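Local coordinates for pectinesterase 1 (Solanum lycopersicum, PDB 1XG2), which demethylates pectin as the catalytic domain of a cell-wall carboxylesterase that may help prepare fruit cell walls for softening during ripening, at residues E20-A25 / Y33-K38; T182-T187 / Q191-S196; T229-S234 / A243-W248. All coordinates share one frame; numbering follows the deposited sequence.

Interaction 1 of 3, residues E20-A25 / Y33-K38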
ATOM      1  N   GLU A  20     -13.804 -13.812 -15.023  1.00 19.44           N
ATOM      2  CA  GLU A  20     -15.237 -14.021 -15.230  1.00 20.28           C
ATOM      3  C   GLU A  20     -15.983 -14.175 -13.902  1.00 20.04           C
ATOM      4  O   GLU A  20     -17.064 -13.621 -13.720  1.00 19.87           O
ATOM      5  CB  GLU A  20     -15.485 -15.282 -16.050  1.00 21.09           C
ATOM      6  CG  GLU A  20     -15.078 -15.242 -17.511  1.00 23.56           C
ATOM      7  CD  GLU A  20     -15.126 -16.641 -18.121  1.00 26.48           C
ATOM      8  OE1 GLU A  20     -16.236 -17.061 -18.513  1.00 28.37           O
ATOM      9  OE2 GLU A  20     -14.077 -17.335 -18.169  1.00 26.97           O
ATOM     10  N   ALA A  21     -15.400 -14.938 -12.983  1.00 19.81           N
ATOM     11  CA  ALA A  21     -16.000 -15.145 -11.669  1.00 19.97           C
ATOM     12  C   ALA A  21     -16.091 -13.848 -10.867  1.00 19.72           C
ATOM     13  O   ALA A  21     -17.104 -13.580 -10.213  1.00 19.83           O
ATOM     14  CB  ALA A  21     -15.229 -16.208 -10.891  1.00 20.07           C
ATOM     15  N   VAL A  22     -15.044 -13.030 -10.930  1.00 19.70           N
ATOM     16  CA  VAL A  22     -15.059 -11.759 -10.231  1.00 19.44           C
ATOM     17  C   VAL A  22     -16.152 -10.844 -10.792  1.00 20.45           C
ATOM     18  O   VAL A  22     -16.906 -10.249 -10.028  1.00 19.67           O
ATOM     19  CB  VAL A  22     -13.684 -11.063 -10.282  1.00 19.49           C
ATOM     20  CG1 VAL A  22     -13.777  -9.653  -9.725  1.00 18.03           C
ATOM     21  CG2 VAL A  22     -12.649 -11.889  -9.511  1.00 18.29           C
ATOM     22  N   ALA A  23     -16.241 -10.745 -12.118  1.00 21.70           N
ATOM     23  CA  ALA A  23     -17.287  -9.943 -12.763  1.00 23.01           C
ATOM     24  C   ALA A  23     -18.710 -10.373 -12.370  1.00 23.77           C
ATOM     25  O   ALA A  23     -19.583  -9.526 -12.171  1.00 24.50           O
ATOM     26  CB  ALA A  23     -17.124  -9.977 -14.288  1.00 23.28           C
ATOM     27  N   ALA A  24     -18.931 -11.673 -12.220  1.00 24.50           N
ATOM     28  CA  ALA A  24     -20.251 -12.200 -11.876  1.00 24.81           C
ATOM     29  C   ALA A  24     -20.528 -12.143 -10.379  1.00 25.09           C
ATOM     30  O   ALA A  24     -21.646 -12.401  -9.949  1.00 24.82           O
ATOM     31  CB  ALA A  24     -20.379 -13.640 -12.359  1.00 25.18           C
ATOM     32  N   ALA A  25     -19.516 -11.837  -9.573  1.00 24.62           N
ATOM     33  CA  ALA A  25     -19.718 -11.728  -8.132  1.00 24.45           C
ATOM     34  C   ALA A  25     -20.618 -10.524  -7.853  1.00 24.32           C
ATOM     35  O   ALA A  25     -20.606  -9.562  -8.609  1.00 23.80           O
ATOM     36  CB  ALA A  25     -18.395 -11.584  -7.418  1.00 24.29           C
ATOM     37  N   TYR A  33     -18.317 -13.360   0.113  1.00 18.85           N
ATOM     38  CA  TYR A  33     -18.617 -14.144  -1.074  1.00 18.36           C
ATOM     39  C   TYR A  33     -17.321 -14.827  -1.518  1.00 17.44           C
ATOM     40  O   TYR A  33     -16.316 -14.165  -1.672  1.00 16.17           O
ATOM     41  CB  TYR A  33     -19.111 -13.217  -2.178  1.00 18.70           C
ATOM     42  CG  TYR A  33     -19.531 -13.923  -3.453  1.00 20.40           C
ATOM     43  CD1 TYR A  33     -20.854 -14.314  -3.663  1.00 22.71           C
ATOM     44  CD2 TYR A  33     -18.613 -14.161  -4.465  1.00 22.32           C
ATOM     45  CE1 TYR A  33     -21.237 -14.953  -4.841  1.00 22.16           C
ATOM     46  CE2 TYR A  33     -18.977 -14.792  -5.633  1.00 21.99           C
ATOM     47  CZ  TYR A  33     -20.293 -15.181  -5.826  1.00 24.14           C
ATOM     48  OH  TYR A  33     -20.634 -15.799  -7.019  1.00 23.59           O
ATOM     49  N   VAL A  34     -17.365 -16.140  -1.742  1.00 16.44           N
ATOM     50  CA  VAL A  34     -16.164 -16.941  -1.940  1.00 16.32           C
ATOM     51  C   VAL A  34     -16.055 -17.490  -3.360  1.00 16.14           C
ATOM     52  O   VAL A  34     -16.957 -18.207  -3.834  1.00 16.61           O
ATOM     53  CB  VAL A  34     -16.125 -18.117  -0.953  1.00 16.26           C
ATOM     54  CG1 VAL A  34     -14.803 -18.909  -1.096  1.00 16.63           C
ATOM     55  CG2 VAL A  34     -16.290 -17.637   0.470  1.00 16.65           C
ATOM     56  N   ILE A  35     -14.958 -17.145  -4.034  1.00 16.07           N
ATOM     57  CA  ILE A  35     -14.563 -17.742  -5.320  1.00 15.93           C
ATOM     58  C   ILE A  35     -13.426 -18.724  -5.066  1.00 15.98           C
ATOM     59  O   ILE A  35     -12.378 -18.322  -4.581  1.00 15.91           O
ATOM     60  CB  ILE A  35     -14.082 -16.641  -6.295  1.00 15.87           C
ATOM     61  CG1 ILE A  35     -15.208 -15.646  -6.589  1.00 16.24           C
ATOM     62  CG2 ILE A  35     -13.577 -17.254  -7.600  1.00 16.13           C
ATOM     63  CD1 ILE A  35     -14.762 -14.401  -7.347  1.00 16.09           C
ATOM     64  N   TYR A  36     -13.630 -19.999  -5.397  1.00 16.34           N
ATOM     65  CA  TYR A  36     -12.621 -21.047  -5.254  1.00 16.44           C
ATOM     66  C   TYR A  36     -12.000 -21.299  -6.621  1.00 16.09           C
ATOM     67  O   TYR A  36     -12.711 -21.535  -7.576  1.00 17.03           O
ATOM     68  CB  TYR A  36     -13.255 -22.327  -4.670  1.00 17.04           C
ATOM     69  CG  TYR A  36     -12.404 -23.594  -4.725  1.00 19.36           C
ATOM     70  CD1 TYR A  36     -11.071 -23.587  -4.355  1.00 22.43           C
ATOM     71  CD2 TYR A  36     -12.959 -24.813  -5.129  1.00 23.68           C
ATOM     72  CE1 TYR A  36     -10.297 -24.752  -4.387  1.00 23.59           C
ATOM     73  CE2 TYR A  36     -12.190 -25.988  -5.168  1.00 24.74           C
ATOM     74  CZ  TYR A  36     -10.856 -25.941  -4.802  1.00 25.53           C
ATOM     75  OH  TYR A  36     -10.078 -27.087  -4.836  1.00 29.57           O
ATOM     76  N   VAL A  37     -10.681 -21.232  -6.708  1.00 15.51           N
ATOM     77  CA  VAL A  37      -9.956 -21.440  -7.947  1.00 15.72           C
ATOM     78  C   VAL A  37      -9.197 -22.753  -7.842  1.00 16.48           C
ATOM     79  O   VAL A  37      -8.231 -22.867  -7.077  1.00 16.79           O
ATOM     80  CB  VAL A  37      -8.953 -20.288  -8.214  1.00 15.48           C
ATOM     81  CG1 VAL A  37      -8.340 -20.431  -9.589  1.00 15.39           C
ATOM     82  CG2 VAL A  37      -9.628 -18.929  -8.051  1.00 15.49           C
ATOM     83  N   LYS A  38      -9.642 -23.754  -8.598  1.00 17.49           N
ATOM     84  CA  LYS A  38      -8.998 -25.066  -8.606  1.00 18.42           C
ATOM     85  C   LYS A  38      -7.584 -25.009  -9.155  1.00 18.54           C
ATOM     86  O   LYS A  38      -7.206 -24.038  -9.818  1.00 19.12           O
ATOM     87  CB  LYS A  38      -9.815 -26.056  -9.427  1.00 19.37           C
ATOM     88  CG  LYS A  38     -11.157 -26.425  -8.828  1.00 20.98           C
ATOM     89  CD  LYS A  38     -11.538 -27.849  -9.273  1.00 23.81           C
ATOM     90  CE  LYS A  38     -12.995 -28.182  -9.003  1.00 25.50           C
ATOM     91  NZ  LYS A  38     -13.351 -29.569  -9.469  1.00 24.75           N
TER
HETATM   92  O   HOH W   1     -19.128 -15.298  -9.247  1.00 23.45           O

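Interaction 2 of 3, residues T182-T187 / Q191-S196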
ATOM      1  N   THR A 182      11.947  -3.698   1.891  1.00 11.16           N
ATOM      2  CA  THR A 182      10.908  -2.649   1.860  1.00 11.40           C
ATOM      3  C   THR A 182      11.364  -1.370   1.172  1.00 10.78           C
ATOM      4  O   THR A 182      12.546  -1.047   1.145  1.00 11.41           O
ATOM      5  CB  THR A 182      10.397  -2.286   3.268  1.00 11.19           C
ATOM      6  OG1 THR A 182      11.452  -1.714   4.061  1.00 11.12           O
ATOM      7  CG2 THR A 182       9.945  -3.513   4.025  1.00 11.12           C
ATOM      8  N   ALA A 183      10.400  -0.665   0.599  1.00 10.75           N
ATOM      9  CA  ALA A 183      10.561   0.713   0.158  1.00 10.36           C
ATOM     10  C   ALA A 183       9.265   1.422   0.531  1.00  9.89           C
ATOM     11  O   ALA A 183       8.350   1.566  -0.279  1.00  9.51           O
ATOM     12  CB  ALA A 183      10.808   0.780  -1.333  1.00 10.76           C
ATOM     13  N   GLN A 184       9.178   1.825   1.791  1.00 10.38           N
ATOM     14  CA  GLN A 184       7.934   2.365   2.339  1.00  9.60           C
ATOM     15  C   GLN A 184       7.806   3.822   1.888  1.00 10.22           C
ATOM     16  O   GLN A 184       8.739   4.590   2.019  1.00 11.24           O
ATOM     17  CB  GLN A 184       7.940   2.235   3.861  1.00  9.55           C
ATOM     18  CG  GLN A 184       6.550   2.111   4.484  1.00  9.34           C
ATOM     19  CD  GLN A 184       5.768   3.410   4.441  1.00  9.82           C
ATOM     20  OE1 GLN A 184       4.528   3.409   4.290  1.00 12.47           O
ATOM     21  NE2 GLN A 184       6.473   4.520   4.560  1.00  6.26           N
ATOM     22  N   GLY A 185       6.640   4.181   1.374  1.00 10.81           N
ATOM     23  CA  GLY A 185       6.439   5.437   0.678  1.00 11.07           C
ATOM     24  C   GLY A 185       5.510   6.438   1.355  1.00 11.09           C
ATOM     25  O   GLY A 185       4.715   7.084   0.663  1.00 11.93           O
ATOM     26  N   ARG A 186       5.591   6.579   2.678  1.00 10.73           N
ATOM     27  CA  ARG A 186       4.844   7.618   3.387  1.00 11.15           C
ATOM     28  C   ARG A 186       5.471   8.986   3.131  1.00 11.78           C
ATOM     29  O   ARG A 186       6.621   9.231   3.480  1.00 10.72           O
ATOM     30  CB  ARG A 186       4.778   7.361   4.900  1.00 10.47           C
ATOM     31  CG  ARG A 186       3.896   8.373   5.638  1.00 10.99           C
ATOM     32  CD  ARG A 186       3.666   8.085   7.106  1.00 11.54           C
ATOM     33  NE  ARG A 186       4.837   8.462   7.898  1.00 12.35           N
ATOM     34  CZ  ARG A 186       4.826   8.894   9.157  1.00 14.56           C
ATOM     35  NH1 ARG A 186       3.700   9.004   9.840  1.00 15.91           N
ATOM     36  NH2 ARG A 186       5.972   9.228   9.747  1.00 14.66           N
ATOM     37  N   THR A 187       4.678   9.866   2.534  1.00 13.36           N
ATOM     38  CA  THR A 187       5.117  11.161   2.043  1.00 14.95           C
ATOM     39  C   THR A 187       4.931  12.251   3.096  1.00 15.08           C
ATOM     40  O   THR A 187       5.594  13.283   3.058  1.00 15.32           O
ATOM     41  CB  THR A 187       4.276  11.484   0.786  1.00 15.48           C
ATOM     42  OG1 THR A 187       4.687  10.616  -0.288  1.00 18.54           O
ATOM     43  CG2 THR A 187       4.537  12.872   0.269  1.00 17.80           C
ATOM     44  N   GLN A 191      -0.048  11.220   7.912  1.00 12.42           N
ATOM     45  CA  GLN A 191      -0.607   9.949   7.480  1.00 12.29           C
ATOM     46  C   GLN A 191      -0.290   8.845   8.499  1.00 11.82           C
ATOM     47  O   GLN A 191       0.865   8.651   8.863  1.00 11.48           O
ATOM     48  CB  GLN A 191      -0.061   9.547   6.097  1.00 12.70           C
ATOM     49  CG  GLN A 191      -0.451  10.442   4.920  1.00 12.34           C
ATOM     50  CD  GLN A 191       0.182   9.977   3.599  1.00 12.46           C
ATOM     51  OE1 GLN A 191       1.415   9.928   3.461  1.00 17.65           O
ATOM     52  NE2 GLN A 191      -0.653   9.627   2.641  1.00 11.09           N
ATOM     53  N   ALA A 192      -1.314   8.120   8.941  1.00 11.16           N
ATOM     54  CA  ALA A 192      -1.124   7.017   9.902  1.00 11.02           C
ATOM     55  C   ALA A 192      -0.852   5.692   9.179  1.00 10.63           C
ATOM     56  O   ALA A 192      -1.579   4.690   9.324  1.00 11.57           O
ATOM     57  CB  ALA A 192      -2.304   6.892  10.821  1.00 11.06           C
ATOM     58  N   THR A 193       0.227   5.684   8.414  1.00 10.58           N
ATOM     59  CA  THR A 193       0.579   4.539   7.596  1.00  9.99           C
ATOM     60  C   THR A 193       1.979   4.089   7.930  1.00  9.98           C
ATOM     61  O   THR A 193       2.721   4.773   8.639  1.00 10.01           O
ATOM     62  CB  THR A 193       0.500   4.911   6.127  1.00 10.23           C
ATOM     63  OG1 THR A 193       1.293   6.080   5.892  1.00  9.09           O
ATOM     64  CG2 THR A 193      -0.912   5.322   5.750  1.00  9.84           C
ATOM     65  N   GLY A 194       2.343   2.942   7.378  1.00  9.72           N
ATOM     66  CA  GLY A 194       3.658   2.372   7.569  1.00 10.14           C
ATOM     67  C   GLY A 194       3.632   0.871   7.443  1.00  9.93           C
ATOM     68  O   GLY A 194       2.578   0.255   7.409  1.00 10.70           O
ATOM     69  N   THR A 195       4.817   0.280   7.400  1.00 10.55           N
ATOM     70  CA  THR A 195       4.961  -1.158   7.258  1.00  9.72           C
ATOM     71  C   THR A 195       5.539  -1.744   8.534  1.00  9.70           C
ATOM     72  O   THR A 195       6.579  -1.331   9.008  1.00  9.60           O
ATOM     73  CB  THR A 195       5.876  -1.465   6.082  1.00  9.42           C
ATOM     74  OG1 THR A 195       5.199  -1.162   4.856  1.00  9.33           O
ATOM     75  CG2 THR A 195       6.211  -2.951   6.005  1.00  9.42           C
ATOM     76  N   SER A 196       4.868  -2.754   9.053  1.00 10.20           N
ATOM     77  CA  SER A 196       5.304  -3.433  10.259  1.00 10.28           C
ATOM     78  C   SER A 196       5.487  -4.907   9.921  1.00 10.29           C
ATOM     79  O   SER A 196       4.595  -5.532   9.362  1.00 10.32           O
ATOM     80  CB  SER A 196       4.252  -3.266  11.350  1.00 11.09           C
ATOM     81  OG  SER A 196       4.546  -4.074  12.475  1.00 11.80           O
TER

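Interaction 3 of 3, residues T229-S234 / A243-W248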
ATOM      1  N   THR A 229       8.954   2.203   8.733  1.00 11.14           N
ATOM      2  CA  THR A 229       9.049   0.768   8.696  1.00 11.43           C
ATOM      3  C   THR A 229       9.656   0.262   9.995  1.00 12.00           C
ATOM      4  O   THR A 229      10.645   0.817  10.484  1.00 12.80           O
ATOM      5  CB  THR A 229       9.927   0.348   7.516  1.00 11.61           C
ATOM      6  OG1 THR A 229       9.350   0.820   6.290  1.00 10.56           O
ATOM      7  CG2 THR A 229       9.993  -1.164   7.370  1.00 11.62           C
ATOM      8  N   VAL A 230       9.059  -0.780  10.557  1.00 12.50           N
ATOM      9  CA  VAL A 230       9.586  -1.419  11.748  1.00 13.10           C
ATOM     10  C   VAL A 230       9.597  -2.913  11.558  1.00 13.43           C
ATOM     11  O   VAL A 230       8.637  -3.507  11.045  1.00 12.81           O
ATOM     12  CB  VAL A 230       8.775  -1.069  12.998  1.00 13.66           C
ATOM     13  CG1 VAL A 230       9.234  -1.891  14.188  1.00 15.48           C
ATOM     14  CG2 VAL A 230       8.907   0.397  13.295  1.00 14.14           C
ATOM     15  N   VAL A 231      10.713  -3.513  11.953  1.00 12.85           N
ATOM     16  CA  VAL A 231      10.896  -4.946  11.873  1.00 13.17           C
ATOM     17  C   VAL A 231      11.090  -5.419  13.312  1.00 13.70           C
ATOM     18  O   VAL A 231      12.037  -4.999  13.962  1.00 13.40           O
ATOM     19  CB  VAL A 231      12.130  -5.310  11.045  1.00 13.35           C
ATOM     20  CG1 VAL A 231      12.351  -6.825  11.075  1.00 12.54           C
ATOM     21  CG2 VAL A 231      11.991  -4.794   9.606  1.00 12.78           C
ATOM     22  N   MET A 232      10.188  -6.255  13.812  1.00 13.96           N
ATOM     23  CA  MET A 232      10.260  -6.678  15.214  1.00 14.68           C
ATOM     24  C   MET A 232       9.950  -8.141  15.472  1.00 14.54           C
ATOM     25  O   MET A 232       9.208  -8.779  14.734  1.00 13.64           O
ATOM     26  CB  MET A 232       9.391  -5.771  16.089  1.00 15.70           C
ATOM     27  CG  MET A 232       7.947  -5.705  15.773  1.00 16.87           C
ATOM     28  SD  MET A 232       7.151  -4.274  16.624  1.00 19.68           S
ATOM     29  CE  MET A 232       5.497  -4.620  16.174  1.00 19.93           C
ATOM     30  N   GLU A 233      10.554  -8.674  16.535  1.00 14.58           N
ATOM     31  CA  GLU A 233      10.396 -10.060  16.924  1.00 14.95           C
ATOM     32  C   GLU A 233      10.514 -11.013  15.744  1.00 14.02           C
ATOM     33  O   GLU A 233       9.776 -11.990  15.641  1.00 13.77           O
ATOM     34  CB  GLU A 233       9.069 -10.262  17.664  1.00 15.68           C
ATOM     35  CG  GLU A 233       9.015  -9.560  19.014  1.00 18.68           C
ATOM     36  CD  GLU A 233       9.728 -10.320  20.147  1.00 23.74           C
ATOM     37  OE1 GLU A 233      10.216 -11.470  19.948  1.00 26.56           O
ATOM     38  OE2 GLU A 233       9.806  -9.749  21.262  1.00 25.37           O
ATOM     39  N   SER A 234      11.462 -10.723  14.863  1.00 13.24           N
ATOM     40  CA  SER A 234      11.644 -11.488  13.639  1.00 13.38           C
ATOM     41  C   SER A 234      13.044 -12.084  13.560  1.00 13.78           C
ATOM     42  O   SER A 234      13.987 -11.612  14.212  1.00 13.55           O
ATOM     43  CB  SER A 234      11.408 -10.601  12.411  1.00 13.17           C
ATOM     44  OG  SER A 234      10.063 -10.161  12.331  1.00 12.88           O
ATOM     45  N   ALA A 243      24.824  -2.680   7.874  1.00 16.54           N
ATOM     46  CA  ALA A 243      24.234  -1.349   7.884  1.00 16.21           C
ATOM     47  C   ALA A 243      22.702  -1.381   8.079  1.00 15.78           C
ATOM     48  O   ALA A 243      22.118  -0.402   8.547  1.00 15.28           O
ATOM     49  CB  ALA A 243      24.568  -0.618   6.603  1.00 16.17           C
ATOM     50  N   GLY A 244      22.070  -2.482   7.671  1.00 14.90           N
ATOM     51  CA  GLY A 244      20.659  -2.732   7.918  1.00 14.50           C
ATOM     52  C   GLY A 244      19.735  -2.095   6.897  1.00 14.39           C
ATOM     53  O   GLY A 244      18.804  -2.739   6.412  1.00 13.37           O
ATOM     54  N   TRP A 245      19.990  -0.824   6.600  1.00 13.78           N
ATOM     55  CA  TRP A 245      19.135   0.000   5.764  1.00 13.62           C
ATOM     56  C   TRP A 245      20.008   0.776   4.788  1.00 14.39           C
ATOM     57  O   TRP A 245      21.208   1.015   5.051  1.00 14.65           O
ATOM     58  CB  TRP A 245      18.295   0.952   6.647  1.00 13.29           C
ATOM     59  CG  TRP A 245      17.594   0.232   7.758  1.00 11.74           C
ATOM     60  CD1 TRP A 245      18.142  -0.171   8.933  1.00 12.69           C
ATOM     61  CD2 TRP A 245      16.217  -0.216   7.788  1.00 12.06           C
ATOM     62  NE1 TRP A 245      17.209  -0.825   9.698  1.00 12.39           N
ATOM     63  CE2 TRP A 245      16.017  -0.867   9.022  1.00 11.90           C
ATOM     64  CE3 TRP A 245      15.135  -0.121   6.901  1.00 11.69           C
ATOM     65  CZ2 TRP A 245      14.791  -1.409   9.400  1.00 12.75           C
ATOM     66  CZ3 TRP A 245      13.904  -0.650   7.284  1.00 11.75           C
ATOM     67  CH2 TRP A 245      13.750  -1.303   8.522  1.00 12.79           C
ATOM     68  N   ALA A 246      19.423   1.150   3.654  1.00 14.45           N
ATOM     69  CA  ALA A 246      20.155   1.814   2.582  1.00 14.79           C
ATOM     70  C   ALA A 246      19.566   3.167   2.236  1.00 15.51           C
ATOM     71  O   ALA A 246      18.360   3.409   2.359  1.00 15.25           O
ATOM     72  CB  ALA A 246      20.177   0.938   1.340  1.00 14.92           C
ATOM     73  N   GLU A 247      20.443   4.049   1.780  1.00 15.92           N
ATOM     74  CA  GLU A 247      20.039   5.332   1.258  1.00 16.44           C
ATOM     75  C   GLU A 247      19.186   5.148   0.005  1.00 16.57           C
ATOM     76  O   GLU A 247      19.375   4.187  -0.758  1.00 16.49           O
ATOM     77  CB  GLU A 247      21.289   6.155   0.923  1.00 16.64           C
ATOM     78  CG  GLU A 247      22.105   6.534   2.155  1.00 18.01           C
ATOM     79  CD  GLU A 247      23.390   7.284   1.808  1.00 20.62           C
ATOM     80  OE1 GLU A 247      23.669   7.458   0.609  1.00 20.92           O
ATOM     81  OE2 GLU A 247      24.109   7.691   2.745  1.00 19.94           O
ATOM     82  N   TRP A 248      18.253   6.070  -0.195  1.00 16.75           N
ATOM     83  CA  TRP A 248      17.535   6.188  -1.448  1.00 17.23           C
ATOM     84  C   TRP A 248      18.339   7.061  -2.411  1.00 18.32           C
ATOM     85  O   TRP A 248      18.582   6.678  -3.548  1.00 17.65           O
ATOM     86  CB  TRP A 248      16.155   6.812  -1.225  1.00 17.27           C
ATOM     87  CG  TRP A 248      15.362   6.978  -2.485  1.00 16.90           C
ATOM     88  CD1 TRP A 248      15.217   8.119  -3.219  1.00 17.41           C
ATOM     89  CD2 TRP A 248      14.594   5.970  -3.159  1.00 17.41           C
ATOM     90  NE1 TRP A 248      14.406   7.886  -4.305  1.00 17.91           N
ATOM     91  CE2 TRP A 248      14.018   6.571  -4.294  1.00 17.91           C
ATOM     92  CE3 TRP A 248      14.328   4.619  -2.908  1.00 17.51           C
ATOM     93  CZ2 TRP A 248      13.217   5.872  -5.182  1.00 18.23           C
ATOM     94  CZ3 TRP A 248      13.534   3.921  -3.789  1.00 18.21           C
ATOM     95  CH2 TRP A 248      12.976   4.552  -4.909  1.00 18.81           C
TER

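Interaction 1 of 3, residues E20-A25 / Y33-K38
An apolar helix-on-strand contact joins Ala21, Val22 and Ala25 to Tyr33 and Ile35 at the N-terminal end of the right-handed beta-helix, within the beta-alpha-beta unit of strand 5-7, helix 18-24 and strand 33-37. Ile35 fills the middle. Its CG2, set anti to the backbone N, lies 3.8 Å from Ala21 CB, while its other branch brings CD1 beside the Ala21 carbonyl and to 3.9 Å from Val22 CG2, the two side chains crossing at about a right angle. Val7 and Leu55, on the two flanking strands, also touch Ile35. Two residues earlier on the strand, the ring of Tyr33 meets Ala25 obliquely, Tyr33 CE2 standing 3.7 Å from Ala25 CB. At the far end of that ring a water links Tyr33 OH, 2.7 Å away, to Ala21 O, to which it donates at 2.8 Å. Ala25 N is bonded to Val22 O, one residue short of the usual helical pattern. A leucine in place of Tyr33 would probably leave the water without its second anchor and open a gap beside Ala25. The direct contact is thus carried by apolar side chains, with one methyl against a helix carbonyl, and the polar link between the two segments is supplied by a water.

Interaction 2 of 3, residues T182-T187 / Q191-S196
Arg186 sends its guanidinium across the turn to the backbone carbonyl of Gln191 and meets it almost head-on: Arg186 NH1 lies 3.0 Å from Gln191 O, with an N-H...O angle of 165°, and the oxygen sits at the edge of the guanidinium in its plane. This turn of the right-handed parallel beta-helix carries the chain from strand 179-184 in one sheet to strand 194-198 in another, and the two strand segments run at 148° to each other and their axes pass no closer than 8.0 Å. Side chains therefore bridge a span that backbone pairing does not. Arg186 begins extended, with CG anti to the backbone N, and then bends at chi3 (78°), which swings the guanidinium past the oppositely running Gln191; a second bond from its NE to Tyr226 O steadies the group. On the way its CD passes 3.3 Å from Thr193 OG1, a hydroxyl bonded to Asn158. Between the strands themselves, Gln184 CG packs 3.6 Å from Thr195 OG1. Gly194 has a positive phi, at which a side chain would be jammed against the carbonyl oxygen of Thr193.

The outer end of the turn is also a landing place for the pectinesterase inhibitor. Asp110 of the inhibitor chain takes a bond from Gln191 NE2, and Asn102 of the same chain takes one from Ala192 N. The oxygen of the Gln191 amide, OE1, takes weak bonds from Thr187 N, at 3.4 Å, and from Asp188 N. Ala192 centres an inverse gamma turn, and its closing bond, a weak one from Thr193 N at 3.1 Å, gives Gln191 O a second donor besides Arg186 NH1.

Interaction 3 of 3, residues T229-S234 / A243-W248
Just beyond the strand whose Thr229 and Val231 receive the indole of Trp245, Ser234 OG is gripped twice: it donates to Met232 O at 2.9 Å, approaching from above the carbonyl plane, and takes a second bond from Cys200 N. The hydroxyl thereby helps fix the bend at which the chain leaves the strand. The contact itself is wholly apolar and small. The six-membered ring of Trp245 comes end-on, so that Thr229 CG2 lies at the ring edge, in its plane, 3.9 Å from Trp245 CH2. Thr229 offers this methyl because CG2 stands anti to its backbone N. Two residues along the strand, Val231 CG2 approaches the same Trp245 CH2 at 4.1 Å, but obliquely.

At the base of the indole, Gly244 takes a positive phi of 84°; a CB there would come within 3.0 Å of Trp245 CD1, so the absence of a side chain gives the ring its room. The polar edge is settled too, since Trp245 NE1 bonds to Glu261.

Trp245 belongs to the long loop between strands 235-236 and 258-262, and its ring stacks on Tyr259 and meets Tyr280, on two successive strands of the sheet. Strand 228-232 lies between 194-198 and 258-262, and the tryptophan reaches the three consecutive strands 228-232, 258-262 and 280-283.

How the interactions relate
All three contacts reach the same long sheet of the beta-helix, but at different points along its length. Interaction 1 is near the N-terminal end, its centre about 31 Å from that of interaction 2 and 38 Å from that of interaction 3, and lies away from the probable catalytic and substrate sites. Interactions 2 and 3, with centres about 12 Å apart, touch directly: Val230 N is 3.0 Å from Thr195 O, a probable hydrogen bond between neighbouring strands, and Thr229 packs against Thr182 and Gln184. Both also approach the probable substrate site, with the side chains of Thr182 and Trp245 each about 7 Å from that of Arg221. Of the three, interaction 2 alone touches the inhibitor.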